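Local coordinates for extracellular solute-binding protein, family 5 (Chelativorans sp., PDB 6WM6) that binds EDTA and related aminopolycarboxylates in the periplasm, probably delivering them to an ABC transporter for uptake, at residues A[272-277]-A[538-543]; A[286-291]-A[296-301]; A[534-537]-A[542-545]. All coordinates share one frame; numbering follows the deposited sequence.

Interaction 1. Residues A[272-277]-A[538-543]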
# COMPACT_ATOMS: atom_id res chain seq x y z
N VAL A 272 -19.75 -14.85 5.44
CA VAL A 272 -18.33 -14.64 5.72
C VAL A 272 -18.22 -14.32 7.20
O VAL A 272 -19.20 -13.94 7.86
CB VAL A 272 -17.73 -13.50 4.88
CG1 VAL A 272 -17.91 -13.75 3.39
CG2 VAL A 272 -18.32 -12.15 5.28
N ASP A 273 -17.00 -14.48 7.72
CA ASP A 273 -16.71 -14.19 9.12
C ASP A 273 -15.82 -12.97 9.33
O ASP A 273 -15.69 -12.53 10.48
CB ASP A 273 -16.02 -15.40 9.76
CG ASP A 273 -16.77 -16.69 9.52
OD1 ASP A 273 -17.94 -16.76 9.91
OD2 ASP A 273 -16.18 -17.61 8.93
N VAL A 274 -15.21 -12.45 8.27
CA VAL A 274 -14.28 -11.33 8.35
C VAL A 274 -14.46 -10.51 7.08
O VAL A 274 -14.52 -11.08 5.97
CB VAL A 274 -12.82 -11.78 8.39
CG1 VAL A 274 -11.89 -10.57 8.62
CG2 VAL A 274 -12.60 -12.84 9.44
N ILE A 275 -14.50 -9.19 7.22
CA ILE A 275 -14.47 -8.27 6.09
C ILE A 275 -13.44 -7.19 6.40
O ILE A 275 -13.18 -6.87 7.56
CB ILE A 275 -15.85 -7.68 5.77
CG1 ILE A 275 -16.36 -6.76 6.89
CG2 ILE A 275 -16.86 -8.81 5.53
CD1 ILE A 275 -17.63 -6.02 6.54
N TYR A 276 -12.89 -6.60 5.34
CA TYR A 276 -11.86 -5.55 5.46
C TYR A 276 -12.09 -4.50 4.37
O TYR A 276 -11.24 -4.26 3.51
CB TYR A 276 -10.47 -6.18 5.35
CG TYR A 276 -9.30 -5.32 5.81
CD1 TYR A 276 -9.24 -4.83 7.09
CD2 TYR A 276 -8.22 -5.08 4.97
CE1 TYR A 276 -8.13 -4.11 7.55
CE2 TYR A 276 -7.13 -4.34 5.40
CZ TYR A 276 -7.11 -3.85 6.68
OH TYR A 276 -6.01 -3.15 7.11
N PRO A 277 -13.24 -3.83 4.41
CA PRO A 277 -13.57 -2.90 3.33
C PRO A 277 -12.70 -1.65 3.37
O PRO A 277 -12.25 -1.21 4.43
CB PRO A 277 -15.03 -2.54 3.60
CG PRO A 277 -15.18 -2.71 5.09
CD PRO A 277 -14.32 -3.94 5.40
N GLU A 538 -15.96 -12.26 16.67
CA GLU A 538 -14.99 -12.21 17.75
C GLU A 538 -14.55 -13.58 18.23
O GLU A 538 -13.56 -13.68 18.96
CB GLU A 538 -15.53 -11.37 18.90
CG GLU A 538 -16.69 -12.01 19.62
CD GLU A 538 -17.44 -11.02 20.51
OE1 GLU A 538 -16.97 -9.87 20.65
OE2 GLU A 538 -18.49 -11.41 21.06
N ALA A 539 -15.21 -14.66 17.80
CA ALA A 539 -14.66 -15.98 18.04
C ALA A 539 -13.29 -16.19 17.44
O ALA A 539 -12.57 -17.10 17.85
CB ALA A 539 -15.61 -17.05 17.48
N ILE A 540 -12.92 -15.41 16.43
CA ILE A 540 -11.62 -15.57 15.78
C ILE A 540 -10.55 -14.85 16.59
O ILE A 540 -10.63 -13.63 16.79
CB ILE A 540 -11.66 -15.05 14.34
CG1 ILE A 540 -12.77 -15.71 13.53
CG2 ILE A 540 -10.31 -15.33 13.68
CD1 ILE A 540 -13.08 -14.94 12.26
N LEU A 541 -9.55 -15.60 17.02
CA LEU A 541 -8.43 -15.09 17.80
C LEU A 541 -7.21 -14.90 16.92
O LEU A 541 -7.03 -15.59 15.92
CB LEU A 541 -8.08 -16.07 18.92
CG LEU A 541 -9.21 -16.39 19.91
CD1 LEU A 541 -8.71 -17.40 20.95
CD2 LEU A 541 -9.74 -15.14 20.57
N ASN A 542 -6.36 -13.96 17.33
CA ASN A 542 -5.10 -13.57 16.69
C ASN A 542 -5.33 -12.88 15.36
O ASN A 542 -4.39 -12.71 14.58
CB ASN A 542 -4.10 -14.72 16.60
CG ASN A 542 -3.78 -15.27 17.96
OD1 ASN A 542 -3.53 -14.52 18.89
ND2 ASN A 542 -3.83 -16.57 18.08
N LEU A 543 -6.55 -12.46 15.09
CA LEU A 543 -6.90 -11.66 13.92
C LEU A 543 -6.86 -10.20 14.33
O LEU A 543 -7.63 -9.76 15.21
CB LEU A 543 -8.29 -12.07 13.45
CG LEU A 543 -8.89 -11.20 12.33
CD1 LEU A 543 -8.09 -11.25 11.05
CD2 LEU A 543 -10.35 -11.62 12.10

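Interaction 2. Residues A[286-291]-A[296-301]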
# COMPACT_ATOMS: atom_id res chain seq x y z
N GLU A 286 -21.35 2.72 12.42
CA GLU A 286 -22.51 2.65 13.30
C GLU A 286 -23.23 1.32 13.12
O GLU A 286 -23.65 0.69 14.10
CB GLU A 286 -23.44 3.83 13.03
CG GLU A 286 -22.87 5.17 13.50
CD GLU A 286 -23.71 6.35 13.07
OE1 GLU A 286 -24.63 6.17 12.24
OE2 GLU A 286 -23.45 7.47 13.56
N GLN A 287 -23.34 0.85 11.88
CA GLN A 287 -23.98 -0.43 11.63
C GLN A 287 -23.21 -1.57 12.28
O GLN A 287 -23.79 -2.44 12.95
CB GLN A 287 -24.12 -0.66 10.13
CG GLN A 287 -24.99 -1.85 9.78
CD GLN A 287 -25.50 -1.80 8.36
OE1 GLN A 287 -25.26 -0.83 7.63
NE2 GLN A 287 -26.22 -2.84 7.96
N ALA A 288 -21.88 -1.59 12.11
CA ALA A 288 -21.08 -2.64 12.72
C ALA A 288 -21.18 -2.62 14.24
O ALA A 288 -21.30 -3.68 14.88
CB ALA A 288 -19.62 -2.47 12.30
N ALA A 289 -21.14 -1.42 14.83
CA ALA A 289 -21.31 -1.32 16.28
C ALA A 289 -22.65 -1.87 16.75
O ALA A 289 -22.73 -2.46 17.83
CB ALA A 289 -21.16 0.13 16.71
N GLY A 290 -23.69 -1.72 15.95
CA GLY A 290 -25.00 -2.24 16.29
C GLY A 290 -25.12 -3.74 16.23
O GLY A 290 -26.11 -4.28 16.73
N LEU A 291 -24.13 -4.43 15.64
CA LEU A 291 -24.15 -5.87 15.49
C LEU A 291 -23.37 -6.60 16.57
O LEU A 291 -23.15 -7.81 16.47
CB LEU A 291 -23.62 -6.25 14.10
CG LEU A 291 -24.38 -5.67 12.91
CD1 LEU A 291 -23.64 -5.97 11.61
CD2 LEU A 291 -25.80 -6.20 12.87
N ILE A 296 -20.12 -9.70 16.66
CA ILE A 296 -19.30 -8.95 15.71
C ILE A 296 -18.58 -7.84 16.44
O ILE A 296 -19.17 -7.14 17.27
CB ILE A 296 -20.17 -8.39 14.57
CG1 ILE A 296 -20.68 -9.57 13.70
CG2 ILE A 296 -19.40 -7.36 13.75
CD1 ILE A 296 -21.77 -9.21 12.74
N ASP A 297 -17.29 -7.69 16.15
CA ASP A 297 -16.46 -6.61 16.68
C ASP A 297 -15.72 -5.99 15.52
O ASP A 297 -15.77 -6.46 14.38
CB ASP A 297 -15.47 -7.12 17.74
CG ASP A 297 -15.09 -6.03 18.75
OD1 ASP A 297 -15.45 -4.83 18.57
OD2 ASP A 297 -14.41 -6.38 19.74
N PHE A 298 -15.01 -4.89 15.80
CA PHE A 298 -14.27 -4.22 14.74
C PHE A 298 -13.05 -3.51 15.29
O PHE A 298 -12.99 -3.15 16.46
CB PHE A 298 -15.17 -3.27 13.92
CG PHE A 298 -15.70 -2.10 14.69
CD1 PHE A 298 -16.83 -2.22 15.47
CD2 PHE A 298 -15.07 -0.87 14.60
CE1 PHE A 298 -17.33 -1.13 16.17
CE2 PHE A 298 -15.57 0.23 15.30
CZ PHE A 298 -16.70 0.09 16.08
N GLN A 299 -12.08 -3.33 14.41
CA GLN A 299 -10.84 -2.59 14.67
C GLN A 299 -10.67 -1.61 13.52
O GLN A 299 -10.91 -1.94 12.35
CB GLN A 299 -9.64 -3.52 14.71
CG GLN A 299 -9.67 -4.56 15.82
CD GLN A 299 -8.61 -5.62 15.64
OE1 GLN A 299 -7.50 -5.34 15.19
NE2 GLN A 299 -8.94 -6.87 15.99
N MET A 300 -10.24 -0.37 13.83
CA MET A 300 -9.98 0.64 12.84
C MET A 300 -8.74 1.43 13.24
O MET A 300 -8.60 1.78 14.42
CB MET A 300 -11.15 1.62 12.76
CG MET A 300 -12.45 0.98 12.36
SD MET A 300 -13.80 2.16 12.22
CE MET A 300 -13.22 3.21 10.93
N ASN A 301 -7.89 1.74 12.26
CA ASN A 301 -6.63 2.44 12.51
C ASN A 301 -6.32 3.33 11.32
O ASN A 301 -6.82 3.10 10.21
CB ASN A 301 -5.48 1.44 12.73
CG ASN A 301 -5.67 0.61 13.96
OD1 ASN A 301 -5.51 1.07 15.09
ND2 ASN A 301 -6.03 -0.65 13.75
O HOH W 1 -19.54 -4.43 16.93

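Interaction 3. Residues A[534-537]-A[542-545]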
# COMPACT_ATOMS: atom_id res chain seq x y z
N LEU A 534 -11.52 -3.45 9.96
CA LEU A 534 -11.55 -4.91 10.07
C LEU A 534 -12.74 -5.25 10.94
O LEU A 534 -12.78 -4.89 12.11
CB LEU A 534 -10.26 -5.41 10.71
CG LEU A 534 -10.09 -6.91 10.83
CD1 LEU A 534 -9.98 -7.59 9.48
CD2 LEU A 534 -8.87 -7.20 11.71
N ILE A 535 -13.74 -5.92 10.36
CA ILE A 535 -15.02 -6.19 11.01
C ILE A 535 -15.22 -7.69 10.94
O ILE A 535 -15.12 -8.28 9.85
CB ILE A 535 -16.16 -5.43 10.32
CG1 ILE A 535 -15.83 -3.94 10.15
CG2 ILE A 535 -17.47 -5.58 11.14
CD1 ILE A 535 -16.83 -3.16 9.31
N TYR A 536 -15.47 -8.32 12.09
CA TYR A 536 -15.28 -9.77 12.15
C TYR A 536 -16.03 -10.39 13.31
O TYR A 536 -16.42 -9.72 14.26
CB TYR A 536 -13.77 -10.12 12.28
CG TYR A 536 -13.15 -9.51 13.52
CD1 TYR A 536 -12.76 -8.17 13.54
CD2 TYR A 536 -12.96 -10.25 14.68
CE1 TYR A 536 -12.23 -7.60 14.68
CE2 TYR A 536 -12.42 -9.69 15.82
CZ TYR A 536 -12.06 -8.36 15.81
OH TYR A 536 -11.53 -7.75 16.93
N LYS A 537 -16.17 -11.71 13.25
CA LYS A 537 -16.72 -12.47 14.36
C LYS A 537 -15.65 -12.67 15.43
O LYS A 537 -14.57 -13.21 15.15
CB LYS A 537 -17.23 -13.81 13.83
CG LYS A 537 -18.47 -13.67 12.95
CD LYS A 537 -19.69 -13.25 13.77
CE LYS A 537 -20.93 -12.98 12.90
NZ LYS A 537 -21.56 -14.24 12.44
N ASN A 542 -6.36 -13.96 17.33
CA ASN A 542 -5.10 -13.57 16.69
C ASN A 542 -5.33 -12.88 15.36
O ASN A 542 -4.39 -12.71 14.58
CB ASN A 542 -4.10 -14.72 16.60
CG ASN A 542 -3.78 -15.27 17.96
OD1 ASN A 542 -3.53 -14.52 18.89
ND2 ASN A 542 -3.83 -16.57 18.08
N LEU A 543 -6.55 -12.46 15.09
CA LEU A 543 -6.90 -11.66 13.92
C LEU A 543 -6.86 -10.20 14.33
O LEU A 543 -7.63 -9.76 15.21
CB LEU A 543 -8.29 -12.07 13.45
CG LEU A 543 -8.89 -11.20 12.33
CD1 LEU A 543 -8.09 -11.25 11.05
CD2 LEU A 543 -10.35 -11.62 12.10
N ARG A 544 -5.99 -9.44 13.67
CA ARG A 544 -5.88 -8.04 14.03
C ARG A 544 -5.56 -7.23 12.80
O ARG A 544 -5.03 -7.72 11.80
CB ARG A 544 -4.84 -7.82 15.13
CG ARG A 544 -3.38 -8.09 14.70
CD ARG A 544 -2.41 -7.87 15.85
NE ARG A 544 -2.67 -8.83 16.92
CZ ARG A 544 -2.10 -10.01 17.04
NH1 ARG A 544 -1.24 -10.45 16.16
NH2 ARG A 544 -2.43 -10.78 18.07
N ASP A 545 -5.85 -5.95 12.90
CA ASP A 545 -5.51 -5.04 11.83
C ASP A 545 -3.99 -4.96 11.70
O ASP A 545 -3.26 -5.00 12.69
CB ASP A 545 -6.08 -3.65 12.08
CG ASP A 545 -6.05 -2.76 10.87
OD1 ASP A 545 -5.88 -3.25 9.73
OD2 ASP A 545 -6.19 -1.53 11.08

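Interaction 1. Residues A[272-277]-A[538-543]
Val274 meets segment 538-543 with both of its methyls, and no hydrogen bond crosses between the two segments. CG2 does most of the work: it lies 3.5 Å from CD1 of Ile540, the two side chains crossing at a slant. The same CG2 of Val274 is 3.7 Å from CD2 of Leu543, and here the side chains point at each other tip to tip. The second methyl, CG1 of Val274, comes to 3.9 Å from that same CD2 of Leu543, which therefore sits against the fork of the valine. Ile540 also reaches past Val274 to the preceding residue, its CD1 lying 3.9 Å from CB of Asp273; the carboxylate is not part of this touch. The isoleucine delivers its long branch through CG1, which is turned opposite its carbonyl carbon (chi1 -55°) and continues extended to the terminal methyl. Leu543 gets there by another route, with CG opposite the backbone N (chi1 172°). The backbones stay well apart, Asp273 CA and Ile540 CA being 8.5 Å from each other, and across this gap the two segments meet through side chains.

OD2 of Asp273 accepts a hydrogen bond from the backbone N of Thr51, so the carboxylate has its partner on strand 49-54. On the other segment, Asn40 ND2 bonds to the carbonyl oxygens of both Ile540 and Leu543, the two residues that touch Val274. Strand 274-275 runs antiparallel to strand 524-537 and also exchanges backbone hydrogen bonds with strand 49-54, Leu534 of the former and Phe52 of the latter touching Val274, while Val50 touches Ile540 and helix 263-268 packs on Val272 and Ile275.

Interaction 2. Residues A[286-291]-A[296-301]
Leu291 and Ile296 lie side by side and point the same way, where the chain passes from helix 282-290 to strand 296-299. CD1 of Ile296 is 3.7 Å from CB of Leu291 and 3.9 Å from the leucine CD1, so the methyl follows the flank of the leucine. Both residues have the same first-torsion setting, the chain-extending carbon opposite the carbonyl carbon, and both continue extended, which keeps the two branches running together. The other branch of Ile296, CG2, has only a loose approach to the carbonyl oxygen of Ala288.

Farther along the strand Phe298 takes over. Its CG stands between the backbone N and the carbonyl carbon (chi1 65°), a setting that brings the ring up to the helix, where CE1 is 4.0 Å from CA of Ala289 and CD1 is 4.2 Å from CB of Ala288. The alanines meet the ring at a slant, and their short side chains allow the helix backbone itself to approach it.

No direct hydrogen bond joins the segments, but a water spans them. It donates to the carbonyl oxygens of Ala288 and Ile296, at 2.8 Å from each O, and lies in the plane of the Phe298 ring at its edge. Ala288 O therefore receives this water as well as the N-H of Leu291.

The short segments of helix and strand run at 139° with axes 7.9 Å apart. Strand 296-299 pairs antiparallel with strand 524-537, whose Ile535 touches Ala288, Ile296 and Phe298 from the sheet, while Leu264 and Leu267 of helix 263-268 pack against Leu291 and Ile296 respectively.

Interaction 3. Residues A[534-537]-A[542-545]
Leu534 lays its CD2 methyl over the peptide link between Arg544 and Asp545, 3.5 Å from Arg544 C and equally close to Asp545 N. With CG opposite its backbone N (chi1 -177°), the leucine extends from the strand to this returning chain, and the same methyl is 4.0 Å from CG of Leu543. Two residues on, Tyr536 passes Leu543 in the opposite direction. CD2 of Leu543 lies 3.7 Å from Tyr536 CB and 3.8 Å from its CG, touching the root of the aromatic side chain and meeting the ring obliquely.

The phenol OH bonds with NE2 of Gln299, whose OE1 accepts from Asp545 N, so one glutamine side chain ties the tyrosine to the backbone beside Leu534. The buried carboxylate of Asp545 is satisfied as well: OD1 by the hydroxyl of Tyr276, OD2 by Asn301 ND2 and Thr532 OG1. Arg544 turns from the strand, its NE bonded to Val39 O.

The arrangement is a sheet strand covered by its own returning chain: Leu534 and Tyr536, at alternate positions of strand 524-537, are overlaid by the 542-545 loop, in a periplasmic solute-binding protein of family 5.

Overall arrangement
From the N terminus the chain first reaches 272-277, which meets 538-543 only near the C-terminal end of the chain; interaction 1 thus closes a loop of about 260 residues. Nested inside it, interaction 2 closes a short helix-to-strand connection between 286-291 and 296-301. Interaction 3 follows in series after interaction 2 and closes another short connection, from 534-537 to 542-545, ending on the same stretch as interaction 1, with Asn542 and Leu543 in common. Strand 524-537 is the common element: strands 274-275 and 296-299 both pair with it. The centres of interactions 1 and 3 are about 4 Å apart, and that of interaction 2 lies 10 to 11 Å from them.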